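Local coordinates for protein pyruvate kinase (Pseudomonas aeruginosa, PDB 6QXL) that probably catalyses the last step of glycolysis, the transfer of phosphate from phosphoenolpyruvate to ADP that yields pyruvate and ATP, at residues L218-E223 / R239-V244; V246-L251 / G262-I267. All coordinates share one frame; numbering follows the deposited sequence.

Contact 1 (L218-E223 / R239-V244); sequences LVAKIE and RASDAV. With MG (magnesium ion), chain N.
Leu218 and Asp242 open the pairing of two neighbouring parallel strands, 217-222 and 243-247, of the eight-stranded TIM barrel; helix 231-239 makes the crossover between them, so the whole is a beta-alpha-beta unit. The amide of Leu218 points at the Asp242 carboxylate, and its N lies 2.8 Å from OD2 in a nearly straight bond (168° at the hydrogen) to the anti lone pair. With chi1 at -54°, CG of Asp242 sits beside its own backbone N, a position from which OD2 can reach back to the strand start; the same oxygen also takes a salt bridge from Arg206. Leu218 O is gripped twice, by the amides of Asp242 and Ala243.

Val219 pairs with Ala243 on one face of the sheet, where CG2 packs on the Ala243 methyl at 3.9 Å. The next amide, Ala220 N, donates to Ala243 O over 2.8 Å, and the CA-H of Val219 leans on that oxygen as well. Ala220 and Val244 turn to the other face, toward the surrounding helices. There the Ala220 methyl meets the hydroxyl of Ser241, which is itself hydrogen-bonded to Leu237 O in the last turn of the crossover helix. From Ala220 on, the backbone bonding passes to Met245, which pairs with Ala220 and Ile222. Lys221 NZ hydrogen-bonds a malonate ion and forms a salt bridge with Asp68, while Ile222 reaches back to Val244 with its CG1 branch. At the strand's C-terminal end, where TIM barrels carry their active sites, Glu223 OE2 coordinates the magnesium ion, though the modelled OE2-to-magnesium distance of 1.6 Å is implausibly short and its geometry doubtful.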
ATOM      1  N   LEU A 218      26.355  -8.914  24.461  1.00 46.08           N
ATOM      2  CA  LEU A 218      27.042  -9.723  23.475  1.00 45.22           C
ATOM      3  C   LEU A 218      26.710  -9.336  22.035  1.00 45.97           C
ATOM      4  O   LEU A 218      25.543  -9.194  21.680  1.00 49.13           O
ATOM      5  CB  LEU A 218      26.695 -11.181  23.663  1.00 44.21           C
ATOM      6  CG  LEU A 218      27.384 -11.881  24.811  1.00 48.61           C
ATOM      7  CD1 LEU A 218      26.867 -13.311  24.835  1.00 54.05           C
ATOM      8  CD2 LEU A 218      28.900 -11.886  24.653  1.00 54.42           C
ATOM      9  N   VAL A 219      27.750  -9.216  21.208  1.00 42.20           N
ATOM     10  CA  VAL A 219      27.605  -8.941  19.794  1.00 40.23           C
ATOM     11  C   VAL A 219      27.967 -10.164  18.983  1.00 39.15           C
ATOM     12  O   VAL A 219      29.085 -10.643  19.074  1.00 44.34           O
ATOM     13  CB  VAL A 219      28.499  -7.786  19.346  1.00 39.08           C
ATOM     14  CG1 VAL A 219      28.212  -7.443  17.888  1.00 37.67           C
ATOM     15  CG2 VAL A 219      28.287  -6.580  20.246  1.00 41.38           C
ATOM     16  N   ALA A 220      27.032 -10.653  18.184  1.00 42.30           N
ATOM     17  CA  ALA A 220      27.312 -11.738  17.245  1.00 44.76           C
ATOM     18  C   ALA A 220      27.812 -11.192  15.933  1.00 43.29           C
ATOM     19  O   ALA A 220      27.111 -10.448  15.260  1.00 37.18           O
ATOM     20  CB  ALA A 220      26.082 -12.599  17.007  1.00 44.81           C
ATOM     21  N   LYS A 221      29.030 -11.557  15.564  1.00 44.52           N
ATOM     22  CA  LYS A 221      29.580 -11.180  14.270  1.00 43.53           C
ATOM     23  C   LYS A 221      29.129 -12.173  13.221  1.00 39.09           C
ATOM     24  O   LYS A 221      29.427 -13.343  13.319  1.00 42.25           O
ATOM     25  CB  LYS A 221      31.091 -11.111  14.352  1.00 46.88           C
ATOM     26  CG  LYS A 221      31.566  -9.980  15.249  1.00 46.94           C
ATOM     27  CD  LYS A 221      33.023 -10.116  15.610  1.00 45.02           C
ATOM     28  CE  LYS A 221      33.935  -9.935  14.403  1.00 43.85           C
ATOM     29  NZ  LYS A 221      35.355  -9.856  14.796  1.00 41.33           N
ATOM     30  N   ILE A 222      28.402 -11.699  12.219  1.00 35.84           N
ATOM     31  CA  ILE A 222      27.895 -12.557  11.153  1.00 37.37           C
ATOM     32  C   ILE A 222      28.986 -12.652  10.079  1.00 37.22           C
ATOM     33  O   ILE A 222      29.120 -11.774   9.257  1.00 36.18           O
ATOM     34  CB  ILE A 222      26.581 -12.013  10.565  1.00 36.79           C
ATOM     35  CG1 ILE A 222      25.589 -11.624  11.673  1.00 35.90           C
ATOM     36  CG2 ILE A 222      25.957 -13.018   9.625  1.00 35.26           C
ATOM     37  CD1 ILE A 222      25.364 -12.671  12.715  1.00 36.30           C
ATOM     38  N   GLU A 223      29.831 -13.673  10.182  1.00 36.79           N
ATOM     39  CA  GLU A 223      30.956 -13.941   9.307  1.00 38.36           C
ATOM     40  C   GLU A 223      30.993 -15.348   8.701  1.00 43.44           C
ATOM     41  O   GLU A 223      31.896 -15.657   8.001  1.00 53.28           O
ATOM     42  CB  GLU A 223      32.265 -13.804  10.103  1.00 38.39           C
ATOM     43  CG  GLU A 223      32.656 -12.431  10.606  1.00 41.57           C
ATOM     44  CD  GLU A 223      33.952 -12.382  11.401  1.00 44.13           C
ATOM     45  OE1 GLU A 223      33.999 -13.018  12.436  1.00 47.73           O
ATOM     46  OE2 GLU A 223      34.914 -11.680  11.020  1.00 42.99           O
ATOM     47  N   ARG A 239      18.658 -13.926  17.810  1.00 52.39           N
ATOM     48  CA  ARG A 239      17.855 -13.957  19.044  1.00 55.28           C
ATOM     49  C   ARG A 239      18.675 -14.286  20.269  1.00 49.63           C
ATOM     50  O   ARG A 239      18.339 -13.843  21.358  1.00 48.52           O
ATOM     51  CB  ARG A 239      16.694 -14.932  18.929  1.00 54.05           C
ATOM     52  CG  ARG A 239      15.566 -14.334  18.177  1.00 57.20           C
ATOM     53  CD  ARG A 239      14.333 -15.177  18.284  1.00 58.30           C
ATOM     54  NE  ARG A 239      13.583 -15.071  17.048  1.00 60.12           N
ATOM     55  CZ  ARG A 239      13.535 -15.985  16.073  1.00 62.18           C
ATOM     56  NH1 ARG A 239      14.279 -17.091  16.105  1.00 58.76           N
ATOM     57  NH2 ARG A 239      12.792 -15.732  15.000  1.00 64.50           N
ATOM     58  N   ALA A 240      19.762 -15.016  20.063  1.00 49.32           N
ATOM     59  CA  ALA A 240      20.692 -15.351  21.130  1.00 45.40           C
ATOM     60  C   ALA A 240      21.659 -14.236  21.479  1.00 42.36           C
ATOM     61  O   ALA A 240      22.521 -14.442  22.314  1.00 47.40           O
ATOM     62  CB  ALA A 240      21.480 -16.606  20.740  1.00 44.80           C
ATOM     63  N   SER A 241      21.562 -13.084  20.828  1.00 45.41           N
ATOM     64  CA  SER A 241      22.516 -12.004  21.034  1.00 43.55           C
ATOM     65  C   SER A 241      21.796 -10.754  21.478  1.00 43.00           C
ATOM     66  O   SER A 241      20.584 -10.707  21.517  1.00 46.06           O
ATOM     67  CB  SER A 241      23.298 -11.710  19.759  1.00 44.82           C
ATOM     68  OG  SER A 241      23.638 -12.907  19.073  1.00 45.48           O
ATOM     69  N   ASP A 242      22.564  -9.754  21.848  1.00 38.80           N
ATOM     70  CA  ASP A 242      22.036  -8.438  22.117  1.00 38.75           C
ATOM     71  C   ASP A 242      22.254  -7.520  20.940  1.00 40.13           C
ATOM     72  O   ASP A 242      21.520  -6.544  20.764  1.00 40.08           O
ATOM     73  CB  ASP A 242      22.698  -7.866  23.367  1.00 43.53           C
ATOM     74  CG  ASP A 242      22.582  -8.800  24.549  1.00 50.14           C
ATOM     75  OD1 ASP A 242      21.453  -9.179  24.908  1.00 58.48           O
ATOM     76  OD2 ASP A 242      23.614  -9.198  25.096  1.00 53.96           O
ATOM     77  N   ALA A 243      23.276  -7.818  20.134  1.00 42.56           N
ATOM     78  CA  ALA A 243      23.607  -7.018  18.971  1.00 38.76           C
ATOM     79  C   ALA A 243      24.277  -7.901  17.949  1.00 37.56           C
ATOM     80  O   ALA A 243      24.747  -8.993  18.281  1.00 41.03           O
ATOM     81  CB  ALA A 243      24.509  -5.876  19.373  1.00 40.20           C
ATOM     82  N   VAL A 244      24.277  -7.448  16.699  1.00 33.31           N
ATOM     83  CA  VAL A 244      24.953  -8.164  15.630  1.00 34.35           C
ATOM     84  C   VAL A 244      25.803  -7.219  14.823  1.00 37.00           C
ATOM     85  O   VAL A 244      25.545  -6.019  14.783  1.00 38.32           O
ATOM     86  CB  VAL A 244      23.987  -8.915  14.687  1.00 34.16           C
ATOM     87  CG1 VAL A 244      23.130  -9.897  15.460  1.00 35.32           C
ATOM     88  CG2 VAL A 244      23.115  -7.953  13.927  1.00 33.56           C
TER
HETATM   89 MG    MG N 502      36.195 -10.720  10.781  1.00 49.22          MG
HETATM   90  O   HOH W   1      38.581 -10.159   9.979  1.00 61.79           O

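Contact 2 (V246-L251 / G262-I267). With MG (magnesium ion), chain N.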
ATOM      1  N   VAL A 246      27.564  -6.841  10.930  1.00 36.22           N
ATOM      2  CA  VAL A 246      27.721  -7.279   9.556  1.00 37.48           C
ATOM      3  C   VAL A 246      29.207  -7.208   9.246  1.00 35.24           C
ATOM      4  O   VAL A 246      29.741  -6.152   8.932  1.00 34.58           O
ATOM      5  CB  VAL A 246      26.885  -6.437   8.571  1.00 39.84           C
ATOM      6  CG1 VAL A 246      26.947  -7.029   7.176  1.00 40.46           C
ATOM      7  CG2 VAL A 246      25.435  -6.371   9.021  1.00 39.66           C
ATOM      8  N   ALA A 247      29.864  -8.351   9.375  1.00 34.38           N
ATOM      9  CA  ALA A 247      31.320  -8.409   9.318  1.00 36.83           C
ATOM     10  C   ALA A 247      31.730  -8.739   7.885  1.00 37.53           C
ATOM     11  O   ALA A 247      31.993  -9.899   7.534  1.00 33.90           O
ATOM     12  CB  ALA A 247      31.836  -9.451  10.283  1.00 37.02           C
ATOM     13  N   ARG A 248      31.824  -7.704   7.060  1.00 35.24           N
ATOM     14  CA  ARG A 248      31.814  -7.932   5.625  1.00 35.07           C
ATOM     15  C   ARG A 248      33.111  -8.502   5.087  1.00 35.70           C
ATOM     16  O   ARG A 248      33.100  -9.099   4.019  1.00 38.83           O
ATOM     17  CB  ARG A 248      31.429  -6.666   4.876  1.00 34.57           C
ATOM     18  CG  ARG A 248      30.047  -6.197   5.265  1.00 33.52           C
ATOM     19  CD  ARG A 248      29.613  -4.965   4.507  1.00 30.57           C
ATOM     20  NE  ARG A 248      30.613  -3.921   4.546  1.00 29.41           N
ATOM     21  CZ  ARG A 248      30.465  -2.740   3.936  1.00 31.92           C
ATOM     22  NH1 ARG A 248      29.349  -2.452   3.270  1.00 31.22           N
ATOM     23  NH2 ARG A 248      31.431  -1.829   4.003  1.00 32.69           N
ATOM     24  N   GLY A 249      34.214  -8.311   5.814  1.00 38.64           N
ATOM     25  CA  GLY A 249      35.497  -8.902   5.436  1.00 35.70           C
ATOM     26  C   GLY A 249      35.411 -10.427   5.380  1.00 37.02           C
ATOM     27  O   GLY A 249      35.439 -11.030   4.306  1.00 36.56           O
ATOM     28  N   ASP A 250      35.264 -11.056   6.522  1.00 33.97           N
ATOM     29  CA  ASP A 250      35.206 -12.504   6.544  1.00 35.66           C
ATOM     30  C   ASP A 250      33.953 -13.041   5.864  1.00 38.71           C
ATOM     31  O   ASP A 250      34.018 -14.072   5.179  1.00 39.15           O
ATOM     32  CB  ASP A 250      35.330 -13.058   7.963  1.00 42.81           C
ATOM     33  CG  ASP A 250      36.759 -13.009   8.480  1.00 51.49           C
ATOM     34  OD1 ASP A 250      37.636 -13.558   7.782  1.00 58.29           O
ATOM     35  OD2 ASP A 250      36.982 -12.473   9.600  1.00 55.01           O
ATOM     36  N   LEU A 251      32.825 -12.342   6.007  1.00 40.80           N
ATOM     37  CA  LEU A 251      31.588 -12.807   5.397  1.00 37.43           C
ATOM     38  C   LEU A 251      31.708 -12.849   3.878  1.00 36.82           C
ATOM     39  O   LEU A 251      31.254 -13.800   3.238  1.00 36.41           O
ATOM     40  CB  LEU A 251      30.406 -11.939   5.817  1.00 38.81           C
ATOM     41  CG  LEU A 251      29.022 -12.390   5.328  1.00 38.12           C
ATOM     42  CD1 LEU A 251      28.591 -13.746   5.869  1.00 37.46           C
ATOM     43  CD2 LEU A 251      28.018 -11.338   5.742  1.00 38.75           C
ATOM     44  N   GLY A 262      22.655  -7.932  -0.518  1.00 40.91           N
ATOM     45  CA  GLY A 262      21.371  -8.458  -0.090  1.00 39.66           C
ATOM     46  C   GLY A 262      21.401  -8.905   1.357  1.00 38.86           C
ATOM     47  O   GLY A 262      20.426  -8.694   2.093  1.00 40.80           O
ATOM     48  N   ILE A 263      22.514  -9.499   1.758  1.00 37.78           N
ATOM     49  CA  ILE A 263      22.650 -10.039   3.092  1.00 41.71           C
ATOM     50  C   ILE A 263      22.850  -8.905   4.126  1.00 40.11           C
ATOM     51  O   ILE A 263      22.287  -8.964   5.218  1.00 36.56           O
ATOM     52  CB  ILE A 263      23.768 -11.099   3.160  1.00 45.40           C
ATOM     53  CG1 ILE A 263      23.331 -12.393   2.483  1.00 55.26           C
ATOM     54  CG2 ILE A 263      24.224 -11.417   4.579  1.00 47.75           C
ATOM     55  CD1 ILE A 263      23.613 -12.531   1.003  1.00 61.97           C
ATOM     56  N   GLN A 264      23.619  -7.875   3.778  1.00 38.51           N
ATOM     57  CA  GLN A 264      23.728  -6.735   4.657  1.00 37.50           C
ATOM     58  C   GLN A 264      22.342  -6.201   5.000  1.00 35.37           C
ATOM     59  O   GLN A 264      22.021  -5.967   6.166  1.00 36.09           O
ATOM     60  CB  GLN A 264      24.585  -5.616   4.062  1.00 40.11           C
ATOM     61  CG  GLN A 264      24.696  -4.395   4.974  1.00 38.49           C
ATOM     62  CD  GLN A 264      25.510  -3.274   4.365  1.00 37.09           C
ATOM     63  OE1 GLN A 264      26.647  -3.454   3.975  1.00 44.12           O
ATOM     64  NE2 GLN A 264      24.943  -2.082   4.332  1.00 39.58           N
ATOM     65  N   LYS A 265      21.505  -6.050   3.980  1.00 35.13           N
ATOM     66  CA  LYS A 265      20.171  -5.516   4.195  1.00 32.78           C
ATOM     67  C   LYS A 265      19.301  -6.460   5.008  1.00 33.15           C
ATOM     68  O   LYS A 265      18.556  -5.999   5.890  1.00 35.60           O
ATOM     69  CB  LYS A 265      19.521  -5.138   2.873  1.00 30.92           C
ATOM     70  CG  LYS A 265      20.007  -3.788   2.351  1.00 31.48           C
ATOM     71  CD  LYS A 265      19.932  -3.656   0.847  1.00 36.68           C
ATOM     72  CE  LYS A 265      19.877  -2.187   0.358  1.00 37.54           C
ATOM     73  NZ  LYS A 265      21.154  -1.420   0.548  1.00 34.31           N
ATOM     74  N   LYS A 266      19.423  -7.762   4.759  1.00 34.17           N
ATOM     75  CA  LYS A 266      18.647  -8.720   5.512  1.00 38.12           C
ATOM     76  C   LYS A 266      19.043  -8.731   6.980  1.00 39.31           C
ATOM     77  O   LYS A 266      18.184  -8.662   7.865  1.00 39.31           O
ATOM     78  CB  LYS A 266      18.772 -10.129   4.901  1.00 40.95           C
ATOM     79  CG  LYS A 266      17.883 -11.179   5.582  1.00 47.06           C
ATOM     80  CD  LYS A 266      17.084 -12.110   4.599  1.00 53.54           C
ATOM     81  CE  LYS A 266      17.832 -13.268   3.986  1.00 56.41           C
ATOM     82  NZ  LYS A 266      16.775 -14.104   3.388  1.00 63.24           N
ATOM     83  N   ILE A 267      20.346  -8.760   7.242  1.00 37.41           N
ATOM     84  CA  ILE A 267      20.826  -8.815   8.615  1.00 35.02           C
ATOM     85  C   ILE A 267      20.323  -7.596   9.404  1.00 32.24           C
ATOM     86  O   ILE A 267      19.819  -7.738  10.508  1.00 27.54           O
ATOM     87  CB  ILE A 267      22.354  -8.882   8.665  1.00 35.92           C
ATOM     88  CG1 ILE A 267      22.871 -10.199   8.096  1.00 37.74           C
ATOM     89  CG2 ILE A 267      22.843  -8.722  10.097  1.00 35.71           C
ATOM     90  CD1 ILE A 267      24.331 -10.156   7.696  1.00 37.38           C
TER
HETATM   91 MG    MG N 502      36.195 -10.720  10.781  1.00 49.22          MG
HETATM   92  O   HOH W   1      38.581 -10.159   9.979  1.00 61.79           O
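OE1 of Gln264 approaches the edge of the Arg248 guanidinium, with the amide and guanidinium planes 46° apart. NH1 donates to Gln264 OE1 over 3.0 Å; the donor lies in the plane of the amide carbonyl, whereas OE1 sits 26° out of the guanidinium plane and the bond is bent, 140° at the hydrogen. Gln264 reaches this point fully stretched, CG anti to the backbone N. The other guanidinium nitrogens are held by Asp301, which forms a salt bridge with NH2, and by the carbonyls of Ala281 and Thr282, fixing its rotation.

The start of helix 248-255 lies at the active-site end of the barrel: the amides of Gly249 and Asp250 hydrogen-bond the malonate ion, Asp250 OD2 binds the magnesium ion, and the Arg248 and Gly249 carbonyls accept hydrogen bonds from Arg296 of a neighbouring subunit.

The rest of the contact is apolar. Val246 sends CG1 against CA and CG of Gln264, while CG2 meets Ile267 CG2 at 3.7 Å. One helical turn past Ala247, the N-cap, Leu251 extends CD2 to Ile263 CG2 at 4.0 Å and more loosely to Ile267 CD1. Helix 260-273 thus packs against both the end of barrel strand 243-247 and the first turn of helix 248-255.

The two contacts follow one another along the chain, contact 1 closing before contact 2 opens, with centres about 12 Å apart in the barrel domain. Strand 243-247 joins them: its start pairs with strand 217-222 in contact 1, and its end packs on helix 260-273 in contact 2. That helix also reaches contact 1, since Ile267 touches Ile222 and Val244. The contacts meet directly at Ile222 O, which lies 3.7 Å from both Ala247 CB and Leu251 CB. Glu223 and Asp250, one from each contact, both bind the magnesium ion. The loop after strand 217-222 and the helix after strand 243-247 bring these two ligands together at the C-terminal end of the barrel.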